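Local coordinates for protein inactive glucansucrase (Lactobacillus reuteri, PDB 5JBD) that belongs to glycoside hydrolase family 70, a TIM-barrel clan, and binds a calcium ion, at residues Q779-T791 with N848-Y862. Sequence-based numbering, arbitrary orientation.
Sequences QTYANQIYFAYTT and NIGIGLAVKLANGDY. With SO4 (sulfate ion), chain F.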
loop_
_atom_site.group_PDB
_atom_site.type_symbol
_atom_site.label_atom_id
_atom_site.label_comp_id
_atom_site.label_asym_id
_atom_site.label_seq_id
_atom_site.Cartn_x
_atom_site.Cartn_y
_atom_site.Cartn_z
ATOM N N GLN A 779 13.257 -26.123 6.763
ATOM C CA GLN A 779 11.899 -26.572 7.091
ATOM C C GLN A 779 10.878 -25.977 6.141
ATOM O O GLN A 779 11.062 -24.869 5.623
ATOM C CB GLN A 779 11.526 -26.169 8.515
ATOM C CG GLN A 779 12.380 -26.792 9.613
ATOM C CD GLN A 779 12.076 -28.275 9.824
ATOM O OE1 GLN A 779 12.845 -29.155 9.413
ATOM N NE2 GLN A 779 10.945 -28.558 10.468
ATOM N N THR A 780 9.798 -26.718 5.915
ATOM C CA THR A 780 8.702 -26.248 5.071
ATOM C C THR A 780 7.386 -26.906 5.483
ATOM O O THR A 780 7.365 -27.769 6.369
ATOM C CB THR A 780 9.000 -26.509 3.570
ATOM O OG1 THR A 780 8.073 -25.777 2.751
ATOM C CG2 THR A 780 8.940 -28.007 3.220
ATOM N N TYR A 781 6.299 -26.483 4.841
ATOM C CA TYR A 781 5.021 -27.208 4.904
ATOM C C TYR A 781 4.208 -27.022 3.630
ATOM O O TYR A 781 4.299 -25.982 2.988
ATOM C CB TYR A 781 4.200 -26.808 6.133
ATOM C CG TYR A 781 4.013 -25.333 6.379
ATOM C CD1 TYR A 781 2.937 -24.644 5.825
ATOM C CD2 TYR A 781 4.875 -24.633 7.220
ATOM C CE1 TYR A 781 2.746 -23.289 6.075
ATOM C CE2 TYR A 781 4.692 -23.274 7.483
ATOM C CZ TYR A 781 3.625 -22.605 6.912
ATOM O OH TYR A 781 3.443 -21.261 7.164
ATOM N N ALA A 782 3.439 -28.055 3.274
ATOM C CA ALA A 782 2.586 -28.050 2.083
ATOM C C ALA A 782 1.276 -28.762 2.365
ATOM O O ALA A 782 1.247 -29.747 3.117
ATOM C CB ALA A 782 3.297 -28.731 0.916
ATOM N N ASN A 783 0.200 -28.269 1.757
ATOM C CA ASN A 783 -1.108 -28.926 1.816
ATOM C C ASN A 783 -1.594 -29.141 3.257
ATOM O O ASN A 783 -2.104 -30.211 3.600
ATOM C CB ASN A 783 -1.077 -30.254 1.025
ATOM C CG ASN A 783 -0.659 -30.057 -0.429
ATOM O OD1 ASN A 783 0.396 -30.542 -0.861
ATOM N ND2 ASN A 783 -1.471 -29.338 -1.182
ATOM N N GLN A 784 -1.418 -28.113 4.091
ATOM C CA GLN A 784 -1.805 -28.152 5.498
ATOM C C GLN A 784 -3.031 -27.300 5.719
ATOM O O GLN A 784 -3.107 -26.179 5.214
ATOM C CB GLN A 784 -0.687 -27.610 6.394
ATOM C CG GLN A 784 0.573 -28.454 6.448
ATOM C CD GLN A 784 0.319 -29.873 6.898
ATOM O OE1 GLN A 784 -0.332 -30.113 7.912
ATOM N NE2 GLN A 784 0.842 -30.830 6.139
ATOM N N ILE A 785 -3.974 -27.811 6.505
ATOM C CA ILE A 785 -5.142 -27.024 6.881
ATOM C C ILE A 785 -4.715 -25.948 7.884
ATOM O O ILE A 785 -4.072 -26.249 8.882
ATOM C CB ILE A 785 -6.302 -27.915 7.395
ATOM C CG1 ILE A 785 -6.771 -28.819 6.246
ATOM C CG2 ILE A 785 -7.437 -27.040 7.915
ATOM C CD1 ILE A 785 -7.994 -29.654 6.501
ATOM N N TYR A 786 -5.130 -24.712 7.604
ATOM C CA TYR A 786 -4.716 -23.503 8.313
ATOM C C TYR A 786 -5.954 -22.629 8.487
ATOM O O TYR A 786 -6.752 -22.482 7.547
ATOM C CB TYR A 786 -3.685 -22.780 7.421
ATOM C CG TYR A 786 -3.044 -21.491 7.939
ATOM C CD1 TYR A 786 -2.261 -21.483 9.093
ATOM C CD2 TYR A 786 -3.161 -20.286 7.226
ATOM C CE1 TYR A 786 -1.644 -20.310 9.540
ATOM C CE2 TYR A 786 -2.544 -19.109 7.664
ATOM C CZ TYR A 786 -1.781 -19.119 8.814
ATOM O OH TYR A 786 -1.169 -17.956 9.265
ATOM N N PHE A 787 -6.127 -22.052 9.676
ATOM C CA PHE A 787 -7.338 -21.294 9.989
ATOM C C PHE A 787 -7.157 -19.793 9.752
ATOM O O PHE A 787 -7.239 -18.974 10.669
ATOM C CB PHE A 787 -7.797 -21.590 11.425
ATOM C CG PHE A 787 -8.085 -23.046 11.695
ATOM C CD1 PHE A 787 -8.870 -23.802 10.821
ATOM C CD2 PHE A 787 -7.617 -23.655 12.850
ATOM C CE1 PHE A 787 -9.150 -25.138 11.082
ATOM C CE2 PHE A 787 -7.905 -24.987 13.124
ATOM C CZ PHE A 787 -8.673 -25.730 12.236
ATOM N N ALA A 788 -6.935 -19.433 8.490
ATOM C CA ALA A 788 -6.669 -18.044 8.114
ATOM C C ALA A 788 -7.914 -17.215 8.285
ATOM O O ALA A 788 -9.029 -17.715 8.083
ATOM C CB ALA A 788 -6.205 -17.967 6.664
ATOM N N TYR A 789 -7.726 -15.956 8.664
ATOM C CA TYR A 789 -8.782 -14.949 8.569
ATOM C C TYR A 789 -8.927 -14.577 7.095
ATOM O O TYR A 789 -7.989 -14.050 6.503
ATOM C CB TYR A 789 -8.447 -13.728 9.427
ATOM C CG TYR A 789 -8.558 -14.026 10.905
ATOM C CD1 TYR A 789 -7.500 -14.595 11.607
ATOM C CD2 TYR A 789 -9.745 -13.799 11.588
ATOM C CE1 TYR A 789 -7.614 -14.892 12.961
ATOM C CE2 TYR A 789 -9.871 -14.083 12.948
ATOM C CZ TYR A 789 -8.803 -14.635 13.625
ATOM O OH TYR A 789 -8.920 -14.930 14.957
ATOM N N THR A 790 -10.072 -14.916 6.506
ATOM C CA THR A 790 -10.336 -14.718 5.076
ATOM C C THR A 790 -11.692 -14.094 4.722
ATOM O O THR A 790 -11.905 -13.703 3.568
ATOM C CB THR A 790 -10.364 -16.069 4.351
ATOM O OG1 THR A 790 -11.471 -16.819 4.845
ATOM C CG2 THR A 790 -9.086 -16.856 4.560
ATOM N N THR A 791 -12.617 -14.038 5.680
ATOM C CA THR A 791 -14.011 -13.859 5.366
ATOM C C THR A 791 -14.555 -12.569 5.986
ATOM O O THR A 791 -14.343 -12.289 7.172
ATOM C CB THR A 791 -14.803 -15.115 5.785
ATOM O OG1 THR A 791 -14.284 -16.243 5.070
ATOM C CG2 THR A 791 -16.292 -14.966 5.487
ATOM N N ASN A 848 0.399 -15.034 11.877
ATOM C CA ASN A 848 0.891 -15.155 13.256
ATOM C C ASN A 848 -0.067 -15.929 14.196
ATOM O O ASN A 848 -0.192 -15.582 15.362
ATOM C CB ASN A 848 1.211 -13.769 13.862
ATOM C CG ASN A 848 2.256 -12.995 13.073
ATOM O OD1 ASN A 848 2.055 -11.830 12.746
ATOM N ND2 ASN A 848 3.371 -13.632 12.772
ATOM N N ILE A 849 -0.706 -16.979 13.680
ATOM C CA ILE A 849 -1.596 -17.841 14.493
ATOM C C ILE A 849 -1.071 -19.255 14.762
ATOM O O ILE A 849 -1.445 -19.874 15.773
ATOM C CB ILE A 849 -3.019 -17.922 13.897
ATOM C CG1 ILE A 849 -3.011 -18.522 12.487
ATOM C CG2 ILE A 849 -3.658 -16.535 13.890
ATOM C CD1 ILE A 849 -4.384 -18.695 11.888
ATOM N N GLY A 850 -0.252 -19.777 13.856
ATOM C CA GLY A 850 0.349 -21.099 13.985
ATOM C C GLY A 850 -0.190 -22.067 12.953
ATOM O O GLY A 850 -1.355 -21.973 12.556
ATOM N N ILE A 851 0.656 -23.007 12.544
ATOM C CA ILE A 851 0.318 -23.982 11.504
ATOM C C ILE A 851 -0.271 -25.275 12.083
ATOM O O ILE A 851 -0.822 -26.080 11.332
ATOM C CB ILE A 851 1.557 -24.268 10.599
ATOM C CG1 ILE A 851 1.160 -24.794 9.212
ATOM C CG2 ILE A 851 2.530 -25.259 11.243
ATOM C CD1 ILE A 851 0.207 -23.916 8.436
ATOM N N GLY A 852 -0.146 -25.463 13.406
ATOM C CA GLY A 852 -0.620 -26.670 14.099
ATOM C C GLY A 852 -1.868 -26.509 14.947
ATOM O O GLY A 852 -2.111 -27.338 15.825
ATOM N N LEU A 853 -2.657 -25.458 14.706
ATOM C CA LEU A 853 -3.914 -25.252 15.437
ATOM C C LEU A 853 -4.929 -26.352 15.146
ATOM O O LEU A 853 -5.666 -26.764 16.049
ATOM C CB LEU A 853 -4.549 -23.884 15.125
ATOM C CG LEU A 853 -3.846 -22.622 15.635
ATOM C CD1 LEU A 853 -4.614 -21.370 15.229
ATOM C CD2 LEU A 853 -3.683 -22.650 17.139
ATOM N N ALA A 854 -4.964 -26.812 13.891
ATOM C CA ALA A 854 -5.924 -27.832 13.452
ATOM C C ALA A 854 -5.713 -29.158 14.174
ATOM O O ALA A 854 -4.618 -29.720 14.130
ATOM C CB ALA A 854 -5.830 -28.026 11.945
ATOM N N VAL A 855 -6.771 -29.657 14.829
ATOM C CA VAL A 855 -6.671 -30.855 15.652
ATOM C C VAL A 855 -6.605 -32.101 14.776
ATOM O O VAL A 855 -7.470 -32.328 13.931
ATOM C CB VAL A 855 -7.855 -30.972 16.644
ATOM C CG1 VAL A 855 -7.803 -32.287 17.422
ATOM C CG2 VAL A 855 -7.860 -29.791 17.611
ATOM N N LYS A 856 -5.554 -32.884 14.991
ATOM C CA LYS A 856 -5.420 -34.208 14.419
ATOM C C LYS A 856 -5.499 -35.211 15.553
ATOM O O LYS A 856 -5.012 -34.947 16.657
ATOM C CB LYS A 856 -4.082 -34.344 13.691
ATOM C CG LYS A 856 -3.962 -33.436 12.484
ATOM C CD LYS A 856 -2.636 -33.590 11.755
ATOM C CE LYS A 856 -2.657 -32.789 10.461
ATOM N NZ LYS A 856 -1.358 -32.739 9.734
ATOM N N LEU A 857 -6.120 -36.355 15.283
ATOM C CA LEU A 857 -6.161 -37.460 16.241
ATOM C C LEU A 857 -4.775 -38.114 16.288
ATOM O O LEU A 857 -3.910 -37.801 15.467
ATOM C CB LEU A 857 -7.248 -38.490 15.868
ATOM C CG LEU A 857 -8.749 -38.217 16.059
ATOM C CD1 LEU A 857 -9.174 -38.658 17.439
ATOM C CD2 LEU A 857 -9.205 -36.782 15.797
ATOM N N ALA A 858 -4.556 -39.007 17.252
ATOM C CA ALA A 858 -3.251 -39.669 17.422
ATOM C C ALA A 858 -2.786 -40.409 16.155
ATOM O O ALA A 858 -1.588 -40.418 15.856
ATOM C CB ALA A 858 -3.274 -40.612 18.621
ATOM N N ASN A 859 -3.732 -40.980 15.402
ATOM C CA ASN A 859 -3.439 -41.644 14.113
ATOM C C ASN A 859 -3.220 -40.715 12.900
ATOM O O ASN A 859 -3.058 -41.199 11.784
ATOM C CB ASN A 859 -4.544 -42.663 13.782
ATOM C CG ASN A 859 -5.865 -42.011 13.379
ATOM O OD1 ASN A 859 -5.973 -40.791 13.240
ATOM N ND2 ASN A 859 -6.880 -42.834 13.195
ATOM N N GLY A 860 -3.230 -39.399 13.104
ATOM C CA GLY A 860 -2.969 -38.442 12.027
ATOM C C GLY A 860 -4.200 -37.893 11.321
ATOM O O GLY A 860 -4.097 -36.895 10.613
ATOM N N ASP A 861 -5.363 -38.515 11.509
ATOM C CA ASP A 861 -6.596 -38.037 10.876
ATOM C C ASP A 861 -7.014 -36.690 11.452
ATOM O O ASP A 861 -6.918 -36.482 12.665
ATOM C CB ASP A 861 -7.752 -39.014 11.113
ATOM C CG ASP A 861 -7.582 -40.342 10.393
ATOM O OD1 ASP A 861 -6.657 -40.491 9.572
ATOM O OD2 ASP A 861 -8.409 -41.240 10.656
ATOM N N TYR A 862 -7.485 -35.787 10.593
ATOM C CA TYR A 862 -8.106 -34.550 11.060
ATOM C C TYR A 862 -9.386 -34.858 11.835
ATOM O O TYR A 862 -10.201 -35.677 11.397
ATOM C CB TYR A 862 -8.439 -33.617 9.894
ATOM C CG TYR A 862 -7.248 -32.835 9.382
ATOM C CD1 TYR A 862 -6.750 -31.740 10.095
ATOM C CD2 TYR A 862 -6.613 -33.184 8.191
ATOM C CE1 TYR A 862 -5.650 -31.016 9.627
ATOM C CE2 TYR A 862 -5.507 -32.468 7.724
ATOM C CZ TYR A 862 -5.032 -31.390 8.440
ATOM O OH TYR A 862 -3.948 -30.677 7.974
HETATM S S SO4 F . -7.098 -39.572 20.295
HETATM O O1 SO4 F . -6.288 -40.075 21.429
HETATM O O2 SO4 F . -8.370 -40.321 20.187
HETATM O O3 SO4 F . -6.339 -39.757 19.041
HETATM O O4 SO4 F . -7.399 -38.140 20.499
HETATM O O HOH W 1 -2.983 -28.671 9.658
HETATM O O HOH W 2 0.402 -28.364 10.109
HETATM O O HOH W 3 -3.592 -25.440 11.582
HETATM O O HOH W 4 -4.200 -22.791 11.803
#
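From CB outward, Ile-851 reaches two tyrosines of 779-791. CG1 lies anti to the backbone N (chi1 -157°), which carries it over the ring of Tyr-781, 3.8 Å from the centroid and 10° off the normal, a CH-pi contact. CD1, at the tip, sits between two rings, 3.5 Å from Tyr-781 CE1 and 3.5 Å from Tyr-786 CD1. Further along the Tyr-786 ring, Ile-849 CG1 lies 3.7 Å from CE1, and Gly-850 O approaches the ring edge. A second CH-pi contact places Ile-785 CD1 over the face of Tyr-862, 3.9 Å from its centroid. Phe-787 packs CZ against Ala-854 CB at 3.7 Å. The direct hydrogen bond across is weak, Lys-856 NZ to Gln-784 OE1 at 3.4 Å, and waters bridge the backbones: one donates to Ile-785 O (2.9 Å) and accepts from Ala-854 N, while another accepts from Phe-787 N and donates to Gly-850 O. Tyr-781 OH bonds to Glu-172 O, and Tyr-786 OH to Glu-172 OE2, which also accepts from the backbone N of Ile-849 and Gly-850. Irregular segment 848-862, following strand 841-845, thus packs against 784-791, an edge strand within this chain that pairs antiparallel with strand 758-767.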